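Local coordinates for protein putative glutathione S-transferase (Corynebacterium glutamicum, PDB 3M1G) that probably acts as a glutathione transferase of the omega-like, ECM4-related kind, probably with a cysteine as its nucleophile, at residues F255-H260 against V317-S322; Y302-A307 against P311-P316. All coordinates share one frame; numbering follows the deposited sequence.

Contact 1. Residues F255-H260 against V317-S322; sequences FDAVYH and VGPDLS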
loop_
_atom_site.group_PDB
_atom_site.type_symbol
_atom_site.label_atom_id
_atom_site.label_comp_id
_atom_site.label_asym_id
_atom_site.label_seq_id
_atom_site.Cartn_x
_atom_site.Cartn_y
_atom_site.Cartn_z
ATOM N N PHE A 255 -0.194 -6.327 -8.575
ATOM C CA PHE A 255 -0.748 -6.186 -7.226
ATOM C C PHE A 255 -0.159 -5.047 -6.390
ATOM O O PHE A 255 -0.877 -4.106 -6.022
ATOM C CB PHE A 255 -0.691 -7.494 -6.456
ATOM C CG PHE A 255 -1.608 -7.518 -5.279
ATOM C CD1 PHE A 255 -1.192 -7.019 -4.052
ATOM C CD2 PHE A 255 -2.862 -8.022 -5.394
ATOM C CE1 PHE A 255 -2.028 -7.045 -2.948
ATOM C CE2 PHE A 255 -3.723 -8.062 -4.307
ATOM C CZ PHE A 255 -3.276 -7.572 -3.050
ATOM N N ASP A 256 1.127 -5.108 -6.090
ATOM C CA ASP A 256 1.719 -4.044 -5.295
ATOM C C ASP A 256 1.667 -2.710 -6.038
ATOM O O ASP A 256 1.425 -1.642 -5.415
ATOM C CB ASP A 256 3.158 -4.384 -4.866
ATOM C CG ASP A 256 3.219 -5.523 -3.833
ATOM O OD1 ASP A 256 2.143 -5.926 -3.334
ATOM O OD2 ASP A 256 4.344 -6.016 -3.539
ATOM N N ALA A 257 1.835 -2.754 -7.360
ATOM C CA ALA A 257 1.848 -1.538 -8.178
ATOM C C ALA A 257 0.498 -0.804 -8.251
ATOM O O ALA A 257 0.470 0.432 -8.331
ATOM C CB ALA A 257 2.362 -1.836 -9.619
ATOM N N VAL A 258 -0.608 -1.549 -8.248
ATOM C CA VAL A 258 -1.938 -0.974 -8.495
ATOM C C VAL A 258 -3.013 -1.471 -7.531
ATOM O O VAL A 258 -3.633 -0.693 -6.826
ATOM C CB VAL A 258 -2.448 -1.247 -9.934
ATOM C CG1 VAL A 258 -3.919 -0.806 -10.046
ATOM C CG2 VAL A 258 -1.577 -0.518 -10.966
ATOM N N TYR A 259 -3.240 -2.762 -7.485
ATOM C CA TYR A 259 -4.402 -3.284 -6.750
ATOM C C TYR A 259 -4.323 -3.026 -5.255
ATOM O O TYR A 259 -5.332 -2.782 -4.598
ATOM C CB TYR A 259 -4.563 -4.783 -6.979
ATOM C CG TYR A 259 -4.731 -5.212 -8.457
ATOM C CD1 TYR A 259 -5.445 -4.443 -9.369
ATOM C CD2 TYR A 259 -4.156 -6.399 -8.921
ATOM C CE1 TYR A 259 -5.606 -4.864 -10.700
ATOM C CE2 TYR A 259 -4.299 -6.815 -10.225
ATOM C CZ TYR A 259 -5.037 -6.057 -11.109
ATOM O OH TYR A 259 -5.206 -6.472 -12.393
ATOM N N HIS A 260 -3.129 -3.108 -4.712
ATOM C CA HIS A 260 -2.879 -2.869 -3.272
ATOM C C HIS A 260 -3.500 -1.563 -2.781
ATOM O O HIS A 260 -4.225 -1.566 -1.789
ATOM C CB HIS A 260 -1.357 -2.909 -2.991
ATOM C CG HIS A 260 -1.000 -2.767 -1.542
ATOM N ND1 HIS A 260 -0.937 -1.534 -0.918
ATOM C CD2 HIS A 260 -0.753 -3.696 -0.579
ATOM C CE1 HIS A 260 -0.696 -1.714 0.382
ATOM N NE2 HIS A 260 -0.521 -3.017 0.604
ATOM N N VAL A 317 4.457 7.564 -7.385
ATOM C CA VAL A 317 5.823 7.229 -7.805
ATOM C C VAL A 317 6.138 5.782 -7.411
ATOM O O VAL A 317 6.757 5.065 -8.172
ATOM C CB VAL A 317 6.882 8.194 -7.224
ATOM C CG1 VAL A 317 8.318 7.804 -7.739
ATOM C CG2 VAL A 317 6.539 9.614 -7.654
ATOM N N GLY A 318 5.645 5.351 -6.249
ATOM C CA GLY A 318 5.898 4.009 -5.785
ATOM C C GLY A 318 4.962 2.965 -6.343
ATOM O O GLY A 318 4.054 3.270 -7.117
ATOM N N PRO A 319 5.152 1.711 -5.927
ATOM C CA PRO A 319 6.171 1.222 -5.037
ATOM C C PRO A 319 7.543 1.100 -5.702
ATOM O O PRO A 319 7.659 1.105 -6.933
ATOM C CB PRO A 319 5.674 -0.182 -4.667
ATOM C CG PRO A 319 4.967 -0.618 -5.916
ATOM C CD PRO A 319 4.267 0.628 -6.400
ATOM N N ASP A 320 8.563 0.938 -4.880
ATOM C CA ASP A 320 9.864 0.540 -5.390
ATOM C C ASP A 320 9.763 -0.881 -5.976
ATOM O O ASP A 320 9.375 -1.828 -5.288
ATOM C CB ASP A 320 10.891 0.591 -4.285
ATOM C CG ASP A 320 12.232 -0.049 -4.677
ATOM O OD1 ASP A 320 12.601 -0.034 -5.845
ATOM O OD2 ASP A 320 12.902 -0.581 -3.767
ATOM N N LEU A 321 10.106 -1.020 -7.241
ATOM C CA LEU A 321 9.953 -2.310 -7.949
ATOM C C LEU A 321 11.254 -3.109 -8.057
ATOM O O LEU A 321 11.283 -4.220 -8.662
ATOM C CB LEU A 321 9.414 -2.025 -9.360
ATOM C CG LEU A 321 8.036 -1.377 -9.487
ATOM C CD1 LEU A 321 7.795 -0.869 -10.937
ATOM C CD2 LEU A 321 6.939 -2.320 -9.001
ATOM N N SER A 322 12.327 -2.585 -7.477
ATOM C CA SER A 322 13.639 -3.132 -7.713
ATOM C C SER A 322 13.746 -4.580 -7.207
ATOM O O SER A 322 14.537 -5.355 -7.721
ATOM C CB SER A 322 14.731 -2.221 -7.119
ATOM O OG SER A 322 14.657 -2.253 -5.708
HETATM O O HOH W 1 1.517 2.670 -6.860
#

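Contact 2. Residues Y302-A307 against P311-P316; sequences YYITHA and PTRIVP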
loop_
_atom_site.group_PDB
_atom_site.type_symbol
_atom_site.label_atom_id
_atom_site.label_comp_id
_atom_site.label_asym_id
_atom_site.label_seq_id
_atom_site.Cartn_x
_atom_site.Cartn_y
_atom_site.Cartn_z
ATOM N N TYR A 302 -4.472 2.467 -14.908
ATOM C CA TYR A 302 -5.412 2.325 -13.805
ATOM C C TYR A 302 -5.625 3.666 -13.112
ATOM O O TYR A 302 -6.764 4.085 -12.892
ATOM C CB TYR A 302 -4.894 1.280 -12.813
ATOM C CG TYR A 302 -5.145 -0.126 -13.248
ATOM C CD1 TYR A 302 -4.235 -0.792 -14.062
ATOM C CD2 TYR A 302 -6.303 -0.793 -12.868
ATOM C CE1 TYR A 302 -4.450 -2.088 -14.465
ATOM C CE2 TYR A 302 -6.548 -2.097 -13.269
ATOM C CZ TYR A 302 -5.617 -2.740 -14.099
ATOM O OH TYR A 302 -5.815 -4.053 -14.495
ATOM N N TYR A 303 -4.523 4.329 -12.777
ATOM C CA TYR A 303 -4.563 5.526 -11.922
ATOM C C TYR A 303 -5.079 6.747 -12.676
ATOM O O TYR A 303 -5.660 7.649 -12.049
ATOM C CB TYR A 303 -3.189 5.833 -11.293
ATOM C CG TYR A 303 -2.845 4.984 -10.093
ATOM C CD1 TYR A 303 -3.373 5.279 -8.830
ATOM C CD2 TYR A 303 -2.010 3.868 -10.202
ATOM C CE1 TYR A 303 -3.042 4.496 -7.692
ATOM C CE2 TYR A 303 -1.675 3.094 -9.062
ATOM C CZ TYR A 303 -2.216 3.422 -7.829
ATOM O OH TYR A 303 -1.917 2.680 -6.722
ATOM N N ILE A 304 -4.863 6.809 -13.996
ATOM C CA ILE A 304 -5.333 7.964 -14.789
ATOM C C ILE A 304 -6.750 7.742 -15.322
ATOM O O ILE A 304 -7.594 8.592 -15.216
ATOM C CB ILE A 304 -4.389 8.286 -15.956
ATOM C CG1 ILE A 304 -3.036 8.748 -15.399
ATOM C CG2 ILE A 304 -4.985 9.387 -16.877
ATOM C CD1 ILE A 304 -1.956 8.941 -16.494
ATOM N N THR A 305 -7.008 6.557 -15.826
ATOM C CA THR A 305 -8.286 6.207 -16.449
ATOM C C THR A 305 -9.463 6.039 -15.505
ATOM O O THR A 305 -10.581 6.335 -15.887
ATOM C CB THR A 305 -8.055 4.883 -17.238
ATOM O OG1 THR A 305 -7.268 5.226 -18.375
ATOM C CG2 THR A 305 -9.323 4.160 -17.619
ATOM N N HIS A 306 -9.231 5.548 -14.288
ATOM C CA HIS A 306 -10.330 5.265 -13.373
ATOM C C HIS A 306 -10.594 6.490 -12.501
ATOM O O HIS A 306 -10.344 6.486 -11.264
ATOM C CB HIS A 306 -10.045 4.038 -12.509
ATOM C CG HIS A 306 -9.900 2.766 -13.280
ATOM N ND1 HIS A 306 -9.229 1.668 -12.784
ATOM C CD2 HIS A 306 -10.318 2.422 -14.523
ATOM C CE1 HIS A 306 -9.252 0.699 -13.684
ATOM N NE2 HIS A 306 -9.908 1.130 -14.745
ATOM N N ALA A 307 -11.104 7.530 -13.157
ATOM C CA ALA A 307 -11.362 8.813 -12.545
ATOM C C ALA A 307 -12.491 8.764 -11.505
ATOM O O ALA A 307 -12.520 9.587 -10.590
ATOM C CB ALA A 307 -11.667 9.869 -13.640
ATOM N N PRO A 311 -9.998 10.656 -8.744
ATOM C CA PRO A 311 -10.291 11.842 -9.541
ATOM C C PRO A 311 -9.104 12.750 -9.802
ATOM O O PRO A 311 -9.131 13.500 -10.771
ATOM C CB PRO A 311 -11.350 12.590 -8.706
ATOM C CG PRO A 311 -11.302 11.976 -7.360
ATOM C CD PRO A 311 -10.914 10.550 -7.603
ATOM N N THR A 312 -8.084 12.734 -8.945
ATOM C CA THR A 312 -6.933 13.614 -9.182
ATOM C C THR A 312 -6.158 13.109 -10.389
ATOM O O THR A 312 -5.403 13.843 -10.988
ATOM C CB THR A 312 -5.968 13.663 -7.984
ATOM O OG1 THR A 312 -5.458 12.347 -7.747
ATOM C CG2 THR A 312 -6.675 14.267 -6.716
ATOM N N ARG A 313 -6.343 11.837 -10.734
ATOM C CA ARG A 313 -5.569 11.207 -11.806
ATOM C C ARG A 313 -4.040 11.201 -11.625
ATOM O O ARG A 313 -3.290 11.032 -12.594
ATOM C CB ARG A 313 -5.932 11.817 -13.173
ATOM C CG ARG A 313 -7.396 11.699 -13.508
ATOM C CD ARG A 313 -7.647 11.962 -15.007
ATOM N NE ARG A 313 -8.603 13.013 -15.115
ATOM C CZ ARG A 313 -9.828 12.946 -15.637
ATOM N NH1 ARG A 313 -10.308 11.835 -16.185
ATOM N NH2 ARG A 313 -10.576 14.058 -15.616
ATOM N N ILE A 314 -3.579 11.290 -10.382
ATOM C CA ILE A 314 -2.159 11.256 -10.092
ATOM C C ILE A 314 -1.723 9.806 -10.016
ATOM O O ILE A 314 -2.466 8.952 -9.520
ATOM C CB ILE A 314 -1.887 12.046 -8.825
ATOM C CG1 ILE A 314 -2.073 13.527 -9.163
ATOM C CG2 ILE A 314 -0.468 11.792 -8.249
ATOM C CD1 ILE A 314 -2.063 14.379 -7.998
ATOM N N VAL A 315 -0.548 9.523 -10.567
ATOM C CA VAL A 315 0.055 8.201 -10.506
ATOM C C VAL A 315 1.137 8.197 -9.418
ATOM O O VAL A 315 2.072 8.982 -9.487
ATOM C CB VAL A 315 0.703 7.816 -11.867
ATOM C CG1 VAL A 315 1.213 6.341 -11.857
ATOM C CG2 VAL A 315 -0.294 8.018 -13.044
ATOM N N PRO A 316 1.003 7.340 -8.394
ATOM C CA PRO A 316 2.040 7.317 -7.366
ATOM C C PRO A 316 3.411 6.986 -7.947
ATOM O O PRO A 316 3.508 6.177 -8.877
ATOM C CB PRO A 316 1.593 6.176 -6.421
ATOM C CG PRO A 316 0.164 5.907 -6.740
ATOM C CD PRO A 316 -0.015 6.302 -8.182
#

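Contact 1. Residues F255-H260 against V317-S322
P319 lies against D256 and A257 in a contact in which no direct hydrogen bond crosses between the two segments. Just before it, G318 is linked to the helix by a water, which donates one hydrogen to G318 O at 2.6 Å and the other to A257 O at 2.9 Å, so it bridges two carbonyls that could not bond to each other. G318 O also accepts from K299 NZ of helix 295-305, and the carbonyl is thus gripped twice. The peptide bond before P319 is cis, and the proline points toward the helix. There the ring lies on backbone more than on side chains: P319 CD rests 3.7 Å from A257 CA, and P319 CG stands at the same 3.7 Å from D256 O. The methyl A257 CB reaches P319 CD at 4.5 Å, a looser apolar touch. The carboxylate of D256 is engaged elsewhere, OD1 taking the backbone N-H of I270. Further along, D320 OD1 accepts the N-H of S322 at 3.0 Å from well above the carboxylate plane, an Asx turn, while the backbone of D320 bonds to the second subunit. On the helical side, F255 O receives H260 N at 2.8 Å, the i+5 bond of a wide pi-type turn. A loop after helix 295-305, with a cis peptide before P319, thus packs on helix 255-259 of the helical C-terminal domain of the glutathione transferase fold, beside the dimer interface and on the helix that carries Y259, predicted to lower the pKa of the active-site cysteine.

Contact 2. Residues Y302-A307 against P311-P316
Y303 offers one face of its ring to P316, whose CD sits 3.4 Å from the ring centroid and only 4° off the normal, a CH-pi contact of nearly vertical approach. P316 CG lies nearer the phenol end, 3.6 Å from Y303 CZ, and the two side chains cross at about a right angle. A second flat group in the contact, the guanidinium of R313, has I304 O at its edge near the plane, and its NH1 comes 3.5 Å from the methyl A307 CB. With CG beside its own backbone N (chi1 -58°) and a bend at chi3, the arginine chain runs across I304, and R313 CD passes 3.4 Å from I304 O. Here the last turn of helix 295-305 ends: H306 leaves helical geometry as the centre of an inverse gamma turn, and the chain doubles back to run along the helix it has just left. No hydrogen bond joins the two segments directly. Instead N310 ND2, in the connecting turn, donates to both Y303 O and I314 O, and R313 CA adds a CA-H...O contact of 3.6 Å to Y303 O. Apolar packing continues beside it: V315 CG2 touches both I304 CG1, at 3.7 Å, and Y303 CB, at 4.0 Å. The second subunit covers part of this loop: its Q209 NE2 hydrogen-bonds to V315 O and its A206 packs on I314.

Contacts 1 and 2 follow one another along one continuous loop, P311-S322, which first doubles back over the end of helix 295-305 and then crosses to helix 255-259; their centres are about 14 Å apart. The two helices also touch directly: V258 CG1 packs 3.5 Å from Y302 CG, and A257 O lies 3.5 Å from Y303 CE2. A probable hydrogen bond of 3.3 Å joins Y259 OH and Y302 OH, both predicted to lower the pKa of the cysteine nucleophile, and Y302 OH also hydrogen-bonds to Y201 OH, the predicted proton donor or acceptor. K299 ties both contacts together, hydrogen-bonding through NZ to P316 O and G318 O.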